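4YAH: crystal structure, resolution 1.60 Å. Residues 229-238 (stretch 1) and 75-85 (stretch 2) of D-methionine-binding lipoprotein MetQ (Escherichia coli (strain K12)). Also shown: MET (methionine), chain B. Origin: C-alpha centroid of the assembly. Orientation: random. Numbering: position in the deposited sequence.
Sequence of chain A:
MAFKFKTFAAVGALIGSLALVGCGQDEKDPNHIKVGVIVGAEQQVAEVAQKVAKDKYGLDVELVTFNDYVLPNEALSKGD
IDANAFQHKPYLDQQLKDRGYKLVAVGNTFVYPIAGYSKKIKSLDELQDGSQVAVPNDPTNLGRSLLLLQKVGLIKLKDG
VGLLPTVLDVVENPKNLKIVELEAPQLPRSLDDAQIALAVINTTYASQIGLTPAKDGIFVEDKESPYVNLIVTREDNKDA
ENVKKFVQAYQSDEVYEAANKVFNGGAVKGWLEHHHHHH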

ATOM      1  N   ASN A 229      -3.749   1.858   5.959  1.00 15.44           N
ATOM      2  CA  ASN A 229      -4.036   0.483   5.575  1.00 16.75           C
ATOM      3  C   ASN A 229      -4.968  -0.149   6.620  1.00 16.13           C
ATOM      4  O   ASN A 229      -5.120   0.373   7.727  1.00 14.86           O
ATOM      5  CB  ASN A 229      -2.737  -0.328   5.429  1.00 16.53           C
ATOM      6  CG  ASN A 229      -1.985  -0.025   4.139  1.00 15.42           C
ATOM      7  OD1 ASN A 229      -1.251  -0.873   3.640  1.00 16.62           O
ATOM      8  ND2 ASN A 229      -2.133   1.201   3.615  1.00 18.23           N
ATOM      9  N   LEU A 230      -5.522  -1.313   6.272  1.00 14.70           N
ATOM     10  CA  LEU A 230      -6.633  -1.916   7.002  1.00 12.02           C
ATOM     11  C   LEU A 230      -6.437  -3.408   7.172  1.00 16.13           C
ATOM     12  O   LEU A 230      -5.802  -4.059   6.343  1.00 16.98           O
ATOM     13  CB  LEU A 230      -7.942  -1.700   6.245  1.00 14.99           C
ATOM     14  CG  LEU A 230      -8.263  -0.282   5.788  1.00 16.31           C
ATOM     15  CD1 LEU A 230      -9.376  -0.346   4.757  1.00 16.77           C
ATOM     16  CD2 LEU A 230      -8.666   0.562   6.973  1.00 16.48           C
ATOM     17  N   ILE A 231      -7.028  -3.942   8.235  1.00 14.75           N
ATOM     18  CA  ILE A 231      -7.313  -5.372   8.340  1.00 14.82           C
ATOM     19  C   ILE A 231      -8.747  -5.492   7.876  1.00 16.07           C
ATOM     20  O   ILE A 231      -9.620  -4.719   8.322  1.00 14.76           O
ATOM     21  CB  ILE A 231      -7.133  -5.900   9.761  1.00 16.47           C
ATOM     22  CG1 ILE A 231      -5.670  -5.746  10.174  1.00 20.86           C
ATOM     23  CG2 ILE A 231      -7.532  -7.390   9.850  1.00 16.19           C
ATOM     24  CD1 ILE A 231      -5.427  -5.774  11.665  1.00 20.79           C
ATOM     25  N   VAL A 232      -8.969  -6.404   6.932  1.00 14.30           N
ATOM     26  CA  VAL A 232     -10.240  -6.563   6.259  1.00 13.88           C
ATOM     27  C   VAL A 232     -10.716  -8.008   6.332  1.00 15.01           C
ATOM     28  O   VAL A 232      -9.917  -8.938   6.188  1.00 16.89           O
ATOM     29  CB  VAL A 232     -10.118  -6.131   4.805  1.00 16.52           C
ATOM     30  CG1 VAL A 232     -11.363  -6.428   4.030  1.00 16.74           C
ATOM     31  CG2 VAL A 232      -9.837  -4.646   4.748  1.00 14.08           C
ATOM     32  N   THR A 233     -12.022  -8.173   6.547  1.00 16.31           N
ATOM     33  CA  THR A 233     -12.662  -9.490   6.569  1.00 16.92           C
ATOM     34  C   THR A 233     -13.874  -9.477   5.664  1.00 15.95           C
ATOM     35  O   THR A 233     -14.205  -8.455   5.075  1.00 18.04           O
ATOM     36  CB  THR A 233     -13.134  -9.902   7.974  1.00 17.77           C
ATOM     37  OG1 THR A 233     -14.223  -9.058   8.378  1.00 20.28           O
ATOM     38  CG2 THR A 233     -12.009  -9.810   8.982  1.00 19.02           C
ATOM     39  N   ARG A 234     -14.573 -10.608   5.595  1.00 15.35           N
ATOM     40  CA  ARG A 234     -15.885 -10.620   4.970  1.00 18.93           C
ATOM     41  C   ARG A 234     -16.890 -10.027   5.954  1.00 19.78           C
ATOM     42  O   ARG A 234     -16.640  -9.963   7.153  1.00 18.57           O
ATOM     43  CB  ARG A 234     -16.309 -12.037   4.579  1.00 20.23           C
ATOM     44  CG  ARG A 234     -15.423 -12.706   3.531  1.00 22.21           C
ATOM     45  CD  ARG A 234     -15.924 -14.115   3.247  1.00 28.89           C
ATOM     46  NE  ARG A 234     -15.949 -14.891   4.479  1.00 24.33           N
ATOM     47  CZ  ARG A 234     -14.893 -15.494   5.016  1.00 22.99           C
ATOM     48  NH1 ARG A 234     -13.700 -15.440   4.422  1.00 20.80           N
ATOM     49  NH2 ARG A 234     -15.029 -16.154   6.159  1.00 28.15           N
ATOM     50  N   GLU A 235     -18.015  -9.571   5.432  1.00 19.65           N
ATOM     51  CA  GLU A 235     -19.120  -9.140   6.279  1.00 20.21           C
ATOM     52  C   GLU A 235     -19.489 -10.247   7.261  1.00 19.10           C
ATOM     53  O   GLU A 235     -19.759  -9.973   8.440  1.00 22.13           O
ATOM     54  CB  GLU A 235     -20.317  -8.752   5.413  1.00 22.77           C
ATOM     55  CG  GLU A 235     -21.614  -8.461   6.175  1.00 29.84           C
ATOM     56  CD  GLU A 235     -21.532  -7.230   7.064  1.00 48.26           C
ATOM     57  OE1 GLU A 235     -20.747  -6.307   6.739  1.00 42.38           O
ATOM     58  OE2 GLU A 235     -22.255  -7.186   8.084  1.00 43.81           O
ATOM     59  N   ASP A 236     -19.487 -11.493   6.795  1.00 21.76           N
ATOM     60  CA  ASP A 236     -20.003 -12.585   7.624  1.00 23.10           C
ATOM     61  C   ASP A 236     -19.101 -12.934   8.811  1.00 25.49           C
ATOM     62  O   ASP A 236     -19.587 -13.519   9.772  1.00 25.72           O
ATOM     63  CB  ASP A 236     -20.267 -13.854   6.780  1.00 26.60           C
ATOM     64  CG  ASP A 236     -19.010 -14.413   6.104  1.00 27.35           C
ATOM     65  OD1 ASP A 236     -18.182 -15.055   6.783  1.00 33.62           O
ATOM     66  OD2 ASP A 236     -18.877 -14.235   4.883  1.00 37.54           O
ATOM     67  N   ASN A 237     -17.806 -12.605   8.776  1.00 17.54           N
ATOM     68  CA  ASN A 237     -16.935 -12.968   9.899  1.00 19.89           C
ATOM     69  C   ASN A 237     -16.264 -11.774  10.567  1.00 18.93           C
ATOM     70  O   ASN A 237     -15.322 -11.940  11.344  1.00 19.28           O
ATOM     71  CB  ASN A 237     -15.890 -13.998   9.445  1.00 20.87           C
ATOM     72  CG  ASN A 237     -14.842 -13.415   8.540  1.00 21.19           C
ATOM     73  OD1 ASN A 237     -15.141 -12.590   7.671  1.00 19.51           O
ATOM     74  ND2 ASN A 237     -13.611 -13.832   8.741  1.00 20.81           N
ATOM     75  N   LYS A 238     -16.794 -10.575  10.330  1.00 17.71           N
ATOM     76  CA  LYS A 238     -16.198  -9.359  10.864  1.00 21.82           C
ATOM     77  C   LYS A 238     -16.135  -9.323  12.384  1.00 19.47           C
ATOM     78  O   LYS A 238     -15.269  -8.646  12.953  1.00 21.87           O
ATOM     79  CB  LYS A 238     -16.971  -8.140  10.360  1.00 18.50           C
ATOM     80  CG  LYS A 238     -18.357  -7.987  10.981  1.00 17.41           C
ATOM     81  CD  LYS A 238     -19.130  -6.835  10.386  1.00 24.82           C
ATOM     82  CE  LYS A 238     -20.468  -6.691  11.104  1.00 27.26           C
ATOM     83  NZ  LYS A 238     -21.333  -5.688  10.460  1.00 41.76           N
TER
HETATM   84  N   MET B 301       0.493  -0.759   1.394  1.00 16.33           N
HETATM   85  CA  MET B 301      -0.046  -0.060   0.227  1.00 16.55           C
HETATM   86  C   MET B 301       0.069   1.430   0.441  1.00 17.10           C
HETATM   87  O   MET B 301      -0.342   1.904   1.506  1.00 17.75           O
HETATM   88  CB  MET B 301      -1.510  -0.441  -0.010  1.00 18.12           C
HETATM   89  CG  MET B 301      -2.098   0.091  -1.308  1.00 15.74           C
HETATM   90  SD  MET B 301      -3.827  -0.357  -1.569  1.00 15.65           S
HETATM   91  CE  MET B 301      -3.654  -2.089  -1.997  1.00 16.05           C
HETATM   92  OXT MET B 301       0.545   2.159  -0.452  1.00 18.27           O
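Stretch 2, residues 75-85: ALSKGDIDANA

A short stretch of backbone pairing can be supplemented by side chains that reach beyond the strands, and this pair from MetQ, two segments whose touching residues are at least 145 apart in sequence, is a compact example. Stretch 1 runs as an extended strand through Arg234 and then turns. Stretch 2 begins in the last turn of a helix, which ends at Gly79 in a Schellman motif; there the positive phi of 87° would jam a CB against the preceding carbonyl oxygen. After a loop, strand 83-85 begins at Ala83. The strands 83-85 and 229-234 are antiparallel, their axes at 165° and 4.7 Å apart at closest approach.

The register centres on Val232 and Asn84, a hydrogen-bonded pair with CA atoms 5.4 Å apart. Asn84 N donates to Val232 O and Val232 N donates to Asn84 O, each N to O distance being 2.9 Å. The same carbonyls accept CA-H...O contacts, from Ala83 CA to Val232 O (3.1 Å) and from Ile231 CA to Asn84 O (3.3 Å), so contacts lie on both sides of the central pair.

Side chains alternate across this small sheet. On one face, Ile231 CG1 lies 4.1 Å from Ala85 CB and Ile231 CG2 lies 4.3 Å from Ala83 CB, while Thr233 CG2 approaches Ala83 CB at 3.9 Å. On the other face, Val232 CB sits 3.6 Å from Asn84 OD1, and Val232 CG1 packs against Leu76 CD2 at 3.9 Å, which brings the helix into the contact.

Where the strand pairing stops, polar side chains take over by reaching for backbone carbonyls. Arg234 has the largest area covered by the other stretch (94 Å²). Its NH1 donates to Leu76 O (2.9 Å), near the helix end, and weakly to Ile81 O (3.1 Å), both oxygens lying at the guanidinium edge. A salt bridge from Arg234 NE to Asp236 OD2 (3.0 Å) holds the same group within stretch 1. Asn237, its CB directed toward stretch 2, donates from ND2 to Asp82 O at 2.9 Å. Two waters reinforce this end: both donate to Asp82 OD2, one accepting from Asn237 ND2 and the other from Arg234 NH2. At the other end of stretch 1, Asn229 instead serves the ligand, accepting from methionine N at OD1 (2.8 Å) and donating from ND2 to methionine O (2.9 Å).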

ATOM      1  N   ALA A  75      -9.094 -14.336  -2.415  1.00 21.12           N
ATOM      2  CA  ALA A  75      -8.906 -15.411  -1.453  1.00 19.57           C
ATOM      3  C   ALA A  75      -9.840 -15.224  -0.267  1.00 21.49           C
ATOM      4  O   ALA A  75     -10.451 -16.161   0.220  1.00 20.94           O
ATOM      5  CB  ALA A  75      -7.458 -15.448  -0.998  1.00 23.46           C
ATOM      6  N   LEU A  76      -9.936 -13.994   0.201  1.00 16.02           N
ATOM      7  CA  LEU A  76     -10.807 -13.671   1.322  1.00 17.18           C
ATOM      8  C   LEU A  76     -12.268 -13.905   0.970  1.00 20.73           C
ATOM      9  O   LEU A  76     -12.995 -14.527   1.732  1.00 22.97           O
ATOM     10  CB  LEU A  76     -10.593 -12.217   1.741  1.00 17.94           C
ATOM     11  CG  LEU A  76     -11.482 -11.694   2.856  1.00 18.10           C
ATOM     12  CD1 LEU A  76     -11.355 -12.548   4.107  1.00 16.34           C
ATOM     13  CD2 LEU A  76     -11.153 -10.242   3.155  1.00 20.16           C
ATOM     14  N   SER A  77     -12.691 -13.397  -0.182  1.00 20.19           N
ATOM     15  CA  SER A  77     -14.075 -13.507  -0.628  1.00 22.29           C
ATOM     16  C   SER A  77     -14.496 -14.970  -0.756  1.00 24.84           C
ATOM     17  O   SER A  77     -15.611 -15.349  -0.388  1.00 26.17           O
ATOM     18  CB  SER A  77     -14.257 -12.802  -1.965  1.00 27.10           C
ATOM     19  OG  SER A  77     -15.592 -12.936  -2.408  1.00 28.99           O
ATOM     20  N   LYS A  78     -13.582 -15.789  -1.270  1.00 21.00           N
ATOM     21  CA  LYS A  78     -13.861 -17.205  -1.497  1.00 23.33           C
ATOM     22  C   LYS A  78     -13.777 -18.042  -0.230  1.00 26.90           C
ATOM     23  O   LYS A  78     -14.126 -19.231  -0.240  1.00 30.65           O
ATOM     24  CB  LYS A  78     -12.888 -17.751  -2.531  1.00 25.43           C
ATOM     25  CG  LYS A  78     -13.306 -17.471  -3.963  1.00 35.04           C
ATOM     26  CD  LYS A  78     -12.103 -17.370  -4.904  1.00 61.47           C
ATOM     27  CE  LYS A  78     -11.120 -18.522  -4.740  1.00 63.93           C
ATOM     28  NZ  LYS A  78      -9.983 -18.392  -5.699  1.00 63.84           N
ATOM     29  N   GLY A  79     -13.297 -17.439   0.850  1.00 24.19           N
ATOM     30  CA  GLY A  79     -13.174 -18.127   2.122  1.00 24.82           C
ATOM     31  C   GLY A  79     -11.875 -18.891   2.297  1.00 26.14           C
ATOM     32  O   GLY A  79     -11.744 -19.658   3.245  1.00 25.29           O
ATOM     33  N   ASP A  80     -10.909 -18.676   1.404  1.00 24.63           N
ATOM     34  CA  ASP A  80      -9.602 -19.338   1.487  1.00 22.91           C
ATOM     35  C   ASP A  80      -8.753 -18.793   2.622  1.00 26.47           C
ATOM     36  O   ASP A  80      -7.849 -19.468   3.111  1.00 25.21           O
ATOM     37  CB  ASP A  80      -8.837 -19.192   0.173  1.00 27.85           C
ATOM     38  CG  ASP A  80      -9.453 -19.997  -0.961  1.00 39.31           C
ATOM     39  OD1 ASP A  80     -10.184 -20.965  -0.678  1.00 37.25           O
ATOM     40  OD2 ASP A  80      -9.207 -19.663  -2.136  1.00 48.54           O
ATOM     41  N   ILE A  81      -9.032 -17.549   3.008  1.00 23.64           N
ATOM     42  CA  ILE A  81      -8.423 -16.944   4.185  1.00 19.53           C
ATOM     43  C   ILE A  81      -9.519 -16.213   4.963  1.00 17.40           C
ATOM     44  O   ILE A  81     -10.591 -15.932   4.426  1.00 20.80           O
ATOM     45  CB  ILE A  81      -7.276 -15.979   3.808  1.00 21.55           C
ATOM     46  CG1 ILE A  81      -7.779 -14.884   2.864  1.00 21.01           C
ATOM     47  CG2 ILE A  81      -6.131 -16.755   3.171  1.00 22.89           C
ATOM     48  CD1 ILE A  81      -6.713 -13.846   2.486  1.00 19.45           C
ATOM     49  N   ASP A  82      -9.250 -15.923   6.228  1.00 17.57           N
ATOM     50  CA  ASP A  82     -10.216 -15.290   7.123  1.00 21.60           C
ATOM     51  C   ASP A  82     -10.185 -13.760   7.094  1.00 19.18           C
ATOM     52  O   ASP A  82     -11.196 -13.089   7.357  1.00 18.49           O
ATOM     53  CB  ASP A  82      -9.950 -15.739   8.554  1.00 19.47           C
ATOM     54  CG  ASP A  82     -10.149 -17.253   8.751  1.00 28.62           C
ATOM     55  OD1 ASP A  82      -9.144 -18.003   8.812  1.00 23.65           O
ATOM     56  OD2 ASP A  82     -11.318 -17.688   8.851  1.00 32.73           O
ATOM     57  N   ALA A  83      -9.004 -13.218   6.811  1.00 17.95           N
ATOM     58  CA  ALA A  83      -8.778 -11.783   6.854  1.00 12.99           C
ATOM     59  C   ALA A  83      -7.608 -11.481   5.955  1.00 15.47           C
ATOM     60  O   ALA A  83      -6.844 -12.385   5.619  1.00 15.83           O
ATOM     61  CB  ALA A  83      -8.479 -11.310   8.259  1.00 15.84           C
ATOM     62  N   ASN A  84      -7.448 -10.220   5.565  1.00 17.58           N
ATOM     63  CA  ASN A  84      -6.163  -9.823   5.016  1.00 17.60           C
ATOM     64  C   ASN A  84      -5.773  -8.462   5.543  1.00 15.54           C
ATOM     65  O   ASN A  84      -6.567  -7.754   6.168  1.00 16.15           O
ATOM     66  CB  ASN A  84      -6.157  -9.861   3.473  1.00 14.51           C
ATOM     67  CG  ASN A  84      -7.211  -8.997   2.832  1.00 16.16           C
ATOM     68  OD1 ASN A  84      -7.427  -7.836   3.213  1.00 16.28           O
ATOM     69  ND2 ASN A  84      -7.844  -9.543   1.789  1.00 16.81           N
ATOM     70  N   ALA A  85      -4.508  -8.126   5.333  1.00 15.02           N
ATOM     71  CA  ALA A  85      -3.955  -6.922   5.897  1.00 13.30           C
ATOM     72  C   ALA A  85      -2.996  -6.296   4.912  1.00 17.10           C
ATOM     73  O   ALA A  85      -1.781  -6.513   4.999  1.00 18.40           O
ATOM     74  CB  ALA A  85      -3.262  -7.227   7.217  1.00 16.99           C
TER
HETATM   75  O   HOH W   1     -13.078 -16.207  10.681  1.00 25.89           O
HETATM   76  O   HOH W   2     -12.659 -17.707   6.824  1.00 36.00           O
HETATM   77  O   HOH W   3      -6.393  -5.389   3.977  1.00 15.88           O